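Local coordinates for probable dipeptidase (Pseudomonas aeruginosa, PDB 3B40), which probably hydrolyses dipeptides as a metal-dependent enzyme of the membrane dipeptidase family (peptidase family M19), at residues 52-55 with 56-59; 369-372 with 373-376. The protein carries 11 engineered substitutions. All coordinates share one frame; numbering follows the deposited sequence.

How the interactions relate
Both contacts are local, each formed within eight consecutive residues, so neither closes a long loop; they follow one another along the chain without nesting or crossing. Interaction 1 comes first, in helix 52-58, which links the parallel strands 25-29 and 62-68. Some 310 residues later, past strand 354-357, interaction 2 shapes the loop that leads into helix 375-385. The fold brings these distant parts of the sequence together, with the two centres about 9 Å apart. Ser373 CB packs 3.3 Å from Lys54 O, and Ile375 CG1 lies 3.4 Å from Gly58 O. An early helix of the TIM-barrel-like fold is thereby packed against the approach to a late one.

Interaction 1: 52-55 with 56-59; sequences LVKA and GRGR
A Schellman motif ends helix 52-58, where Ala55 O receives Leu60 N and a weak bond from Arg59 N at 2.8 Å. Arg59 is its C-prime residue: a positive phi of 72° turns the chain out of the helix, and Arg59 N also bonds weakly to Gly56 O. The preceding turn is regular, with Gly56 N on Leu52 O at 3.0 Å, Arg57 N on Val53 O at 3.1 Å and Gly58 N on Lys54 O at 3.0 Å. This short helix is the crossover of a beta-alpha-beta unit between the parallel strands 25-29 and 62-68, and the side chains of Leu52 and Ala55 rest on Phe131 of strand 131-138.

Three residues apart, Lys54 and Arg57 run side by side and point the same way. Arg57 CB sits 3.4 Å from Lys54 O; the chain then bends at chi3 (-71°), which folds the guanidinium back along the helix until NH2 comes 3.5 Å from Lys54 CG, with Lys54 CA over one guanidinium face. The two cationic ends stay 5.1 Å apart, Lys54 NZ to Arg57 NH2, and share a carboxylate, since Asp45 OD1 forms salt bridges with both. The Lys54 chain bends at chi4, and its NZ is gripped further by a salt bridge to Asp51 and a hydrogen bond to Gly46 O.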
loop_
_atom_site.group_PDB
_atom_site.type_symbol
_atom_site.label_atom_id
_atom_site.label_comp_id
_atom_site.label_asym_id
_atom_site.label_seq_id
_atom_site.Cartn_x
_atom_site.Cartn_y
_atom_site.Cartn_z
ATOM N N LEU A 52 18.744 1.173 -5.464
ATOM C CA LEU A 52 18.960 1.457 -6.883
ATOM C C LEU A 52 19.540 0.265 -7.658
ATOM O O LEU A 52 19.280 0.099 -8.837
ATOM C CB LEU A 52 19.771 2.740 -7.087
ATOM C CG LEU A 52 19.174 4.064 -6.568
ATOM C CD1 LEU A 52 20.209 5.189 -6.701
ATOM C CD2 LEU A 52 17.883 4.456 -7.259
ATOM N N VAL A 53 20.316 -0.564 -6.970
ATOM C CA VAL A 53 20.868 -1.798 -7.536
ATOM C C VAL A 53 19.788 -2.832 -7.876
ATOM O O VAL A 53 19.732 -3.346 -9.012
ATOM C CB VAL A 53 21.930 -2.428 -6.586
ATOM C CG1 VAL A 53 22.469 -3.761 -7.170
ATOM C CG2 VAL A 53 23.092 -1.440 -6.350
ATOM N N LYS A 54 18.913 -3.131 -6.906
ATOM C CA LYS A 54 17.841 -4.114 -7.140
ATOM C C LYS A 54 16.926 -3.608 -8.262
ATOM O O LYS A 54 16.552 -4.373 -9.132
ATOM C CB LYS A 54 17.043 -4.410 -5.864
ATOM C CG LYS A 54 17.825 -5.139 -4.763
ATOM C CD LYS A 54 16.961 -5.322 -3.517
ATOM C CE LYS A 54 17.659 -6.101 -2.438
ATOM N NZ LYS A 54 18.751 -5.255 -1.874
ATOM N N ALA A 55 16.624 -2.306 -8.269
ATOM C CA ALA A 55 15.689 -1.732 -9.243
ATOM C C ALA A 55 16.233 -1.733 -10.650
ATOM O O ALA A 55 15.480 -1.981 -11.592
ATOM C CB ALA A 55 15.247 -0.308 -8.836
ATOM N N GLY A 56 17.532 -1.439 -10.787
ATOM C CA GLY A 56 18.224 -1.523 -12.074
ATOM C C GLY A 56 18.231 -2.934 -12.637
ATOM O O GLY A 56 18.032 -3.127 -13.829
ATOM N N ARG A 57 18.474 -3.911 -11.765
ATOM C CA ARG A 57 18.486 -5.332 -12.115
ATOM C C ARG A 57 17.117 -5.805 -12.602
ATOM O O ARG A 57 17.021 -6.536 -13.595
ATOM C CB ARG A 57 18.843 -6.177 -10.893
ATOM C CG ARG A 57 20.154 -6.934 -10.994
ATOM C CD ARG A 57 20.223 -8.019 -9.918
ATOM N NE ARG A 57 20.387 -7.478 -8.571
ATOM C CZ ARG A 57 19.811 -7.994 -7.479
ATOM N NH1 ARG A 57 19.021 -9.057 -7.560
ATOM N NH2 ARG A 57 20.024 -7.452 -6.296
ATOM N N GLY A 58 16.069 -5.428 -11.875
ATOM C CA GLY A 58 14.729 -5.832 -12.232
ATOM C C GLY A 58 14.186 -4.992 -13.354
ATOM O O GLY A 58 13.232 -5.398 -13.995
ATOM N N ARG A 59 14.771 -3.807 -13.587
ATOM C CA ARG A 59 14.206 -2.841 -14.561
ATOM C C ARG A 59 12.909 -2.176 -14.071
ATOM O O ARG A 59 12.064 -1.818 -14.880
ATOM C CB ARG A 59 13.950 -3.478 -15.955
ATOM C CG ARG A 59 15.141 -4.209 -16.595
ATOM C CD ARG A 59 16.339 -3.283 -16.812
ATOM N NE ARG A 59 16.023 -2.074 -17.588
ATOM C CZ ARG A 59 16.216 -1.930 -18.906
ATOM N NH1 ARG A 59 15.900 -0.780 -19.476
ATOM N NH2 ARG A 59 16.750 -2.906 -19.660
#

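Interaction 2: 369-372 with 373-376; sequences WKDV and SEIR
Lys370 and Glu374 cross at a slant, the lysine methylenes passing close by the carboxylate. Glu374 CG lies beside its own backbone N (chi1 -73°), and beyond it the chain runs extended back toward 369-372. There Glu374 OE1 accepts Lys370 N at 3.0 Å, on its anti side and 35° out of the carboxylate plane. Glu374 OE2 comes 3.4 Å from Lys370 CE, while the ammonium stops at 4.1 Å from NZ to OE2, beyond a salt bridge; NZ has a long one with Asp371 OD2.

Trp369 stands beside the same glutamate. With CG opposite the backbone N (chi1 -176°), its indole is directed so that Glu374 CB lies in the ring plane at the edge, 4.0 Å from CD1. Ile375 slants across the indole and brings CG2 within 3.6 Å of NE1. The ring also meets Phe360 edge to face and touches Leu335 and Leu338 of helix 335-349, which ties the loop after strand 354-357 to that helix.

Asp371 folds its carboxylate toward Ser373, making an Asx turn with Ser373 N on OD1. The hydroxyl of Ser373 takes the syn lone pair of this same oxygen at 2.7 Å, whereas the amide approaches from the anti side. The same residues form a type I beta turn, closed by Glu374 N on Asp371 O at 3.0 Å, from above the carbonyl plane. The chain is thus turned as it leads into helix 375-385.

With two donors on OD1 and a lysine ammonium near OD2, Asp371 is probably kept as the carboxylate, whereas within this turn the one hydrogen bond to the Glu374 carboxylate comes from a backbone amide, Lys370 N, and the nearby ammonium probably adds a weaker attraction.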
loop_
_atom_site.group_PDB
_atom_site.type_symbol
_atom_site.label_atom_id
_atom_site.label_comp_id
_atom_site.label_asym_id
_atom_site.label_seq_id
_atom_site.Cartn_x
_atom_site.Cartn_y
_atom_site.Cartn_z
ATOM N N TRP A 369 8.723 -13.428 -5.613
ATOM C CA TRP A 369 8.835 -11.955 -5.747
ATOM C C TRP A 369 9.154 -11.343 -4.404
ATOM O O TRP A 369 8.265 -10.896 -3.700
ATOM C CB TRP A 369 7.551 -11.340 -6.328
ATOM C CG TRP A 369 7.587 -9.838 -6.609
ATOM C CD1 TRP A 369 8.669 -9.103 -7.008
ATOM C CD2 TRP A 369 6.479 -8.910 -6.536
ATOM N NE1 TRP A 369 8.310 -7.771 -7.173
ATOM C CE2 TRP A 369 6.967 -7.639 -6.908
ATOM C CE3 TRP A 369 5.108 -9.041 -6.200
ATOM C CZ2 TRP A 369 6.146 -6.505 -6.960
ATOM C CZ3 TRP A 369 4.298 -7.924 -6.264
ATOM C CH2 TRP A 369 4.822 -6.659 -6.633
ATOM N N LYS A 370 10.439 -11.281 -4.081
ATOM C CA LYS A 370 10.844 -10.981 -2.733
ATOM C C LYS A 370 11.445 -9.597 -2.612
ATOM O O LYS A 370 11.643 -9.094 -1.506
ATOM C CB LYS A 370 11.808 -12.051 -2.220
ATOM C CG LYS A 370 13.228 -11.981 -2.787
ATOM C CD LYS A 370 14.064 -13.115 -2.214
ATOM C CE LYS A 370 15.207 -13.462 -3.138
ATOM N NZ LYS A 370 16.366 -12.526 -2.954
ATOM N N ASP A 371 11.768 -9.006 -3.756
ATOM C CA ASP A 371 12.216 -7.619 -3.800
ATOM C C ASP A 371 12.072 -7.057 -5.231
ATOM O O ASP A 371 11.628 -7.764 -6.149
ATOM C CB ASP A 371 13.646 -7.483 -3.195
ATOM C CG ASP A 371 14.713 -8.200 -4.019
ATOM O OD1 ASP A 371 14.666 -8.142 -5.277
ATOM O OD2 ASP A 371 15.597 -8.831 -3.399
ATOM N N VAL A 372 12.420 -5.788 -5.419
ATOM C CA VAL A 372 12.112 -5.093 -6.685
ATOM C C VAL A 372 12.893 -5.653 -7.862
ATOM O O VAL A 372 12.550 -5.376 -9.011
ATOM C CB VAL A 372 12.312 -3.543 -6.635
ATOM C CG1 VAL A 372 11.299 -2.915 -5.674
ATOM C CG2 VAL A 372 13.757 -3.189 -6.249
ATOM N N SER A 373 13.941 -6.431 -7.565
ATOM C CA SER A 373 14.794 -6.976 -8.619
ATOM C C SER A 373 14.080 -8.144 -9.303
ATOM O O SER A 373 14.496 -8.581 -10.391
ATOM C CB SER A 373 16.159 -7.421 -8.058
ATOM O OG SER A 373 16.078 -8.699 -7.469
ATOM N N GLU A 374 13.001 -8.624 -8.672
ATOM C CA GLU A 374 12.267 -9.843 -9.128
ATOM C C GLU A 374 10.911 -9.569 -9.845
ATOM O O GLU A 374 10.117 -10.494 -10.139
ATOM C CB GLU A 374 12.108 -10.818 -7.953
ATOM C CG GLU A 374 13.414 -11.522 -7.565
ATOM C CD GLU A 374 13.267 -12.650 -6.546
ATOM O OE1 GLU A 374 12.200 -12.826 -5.917
ATOM O OE2 GLU A 374 14.257 -13.395 -6.364
ATOM N N ILE A 375 10.662 -8.312 -10.192
ATOM C CA ILE A 375 9.390 -7.961 -10.881
ATOM C C ILE A 375 9.098 -8.765 -12.149
ATOM O O ILE A 375 7.937 -9.036 -12.467
ATOM C CB ILE A 375 9.281 -6.437 -11.186
ATOM C CG1 ILE A 375 10.346 -5.982 -12.209
ATOM C CG2 ILE A 375 9.390 -5.635 -9.872
ATOM C CD1 ILE A 375 9.953 -4.672 -12.974
ATOM N N ARG A 376 10.145 -9.169 -12.885
ATOM C CA ARG A 376 9.928 -9.879 -14.137
ATOM C C ARG A 376 9.360 -11.276 -13.905
ATOM O O ARG A 376 8.784 -11.863 -14.807
ATOM C CB ARG A 376 11.208 -9.903 -14.980
ATOM C CG ARG A 376 11.709 -8.469 -15.263
ATOM C CD ARG A 376 13.032 -8.398 -15.988
ATOM N NE ARG A 376 14.073 -9.023 -15.184
ATOM C CZ ARG A 376 15.368 -8.943 -15.432
ATOM N NH1 ARG A 376 15.818 -8.249 -16.483
ATOM N NH2 ARG A 376 16.204 -9.569 -14.635
#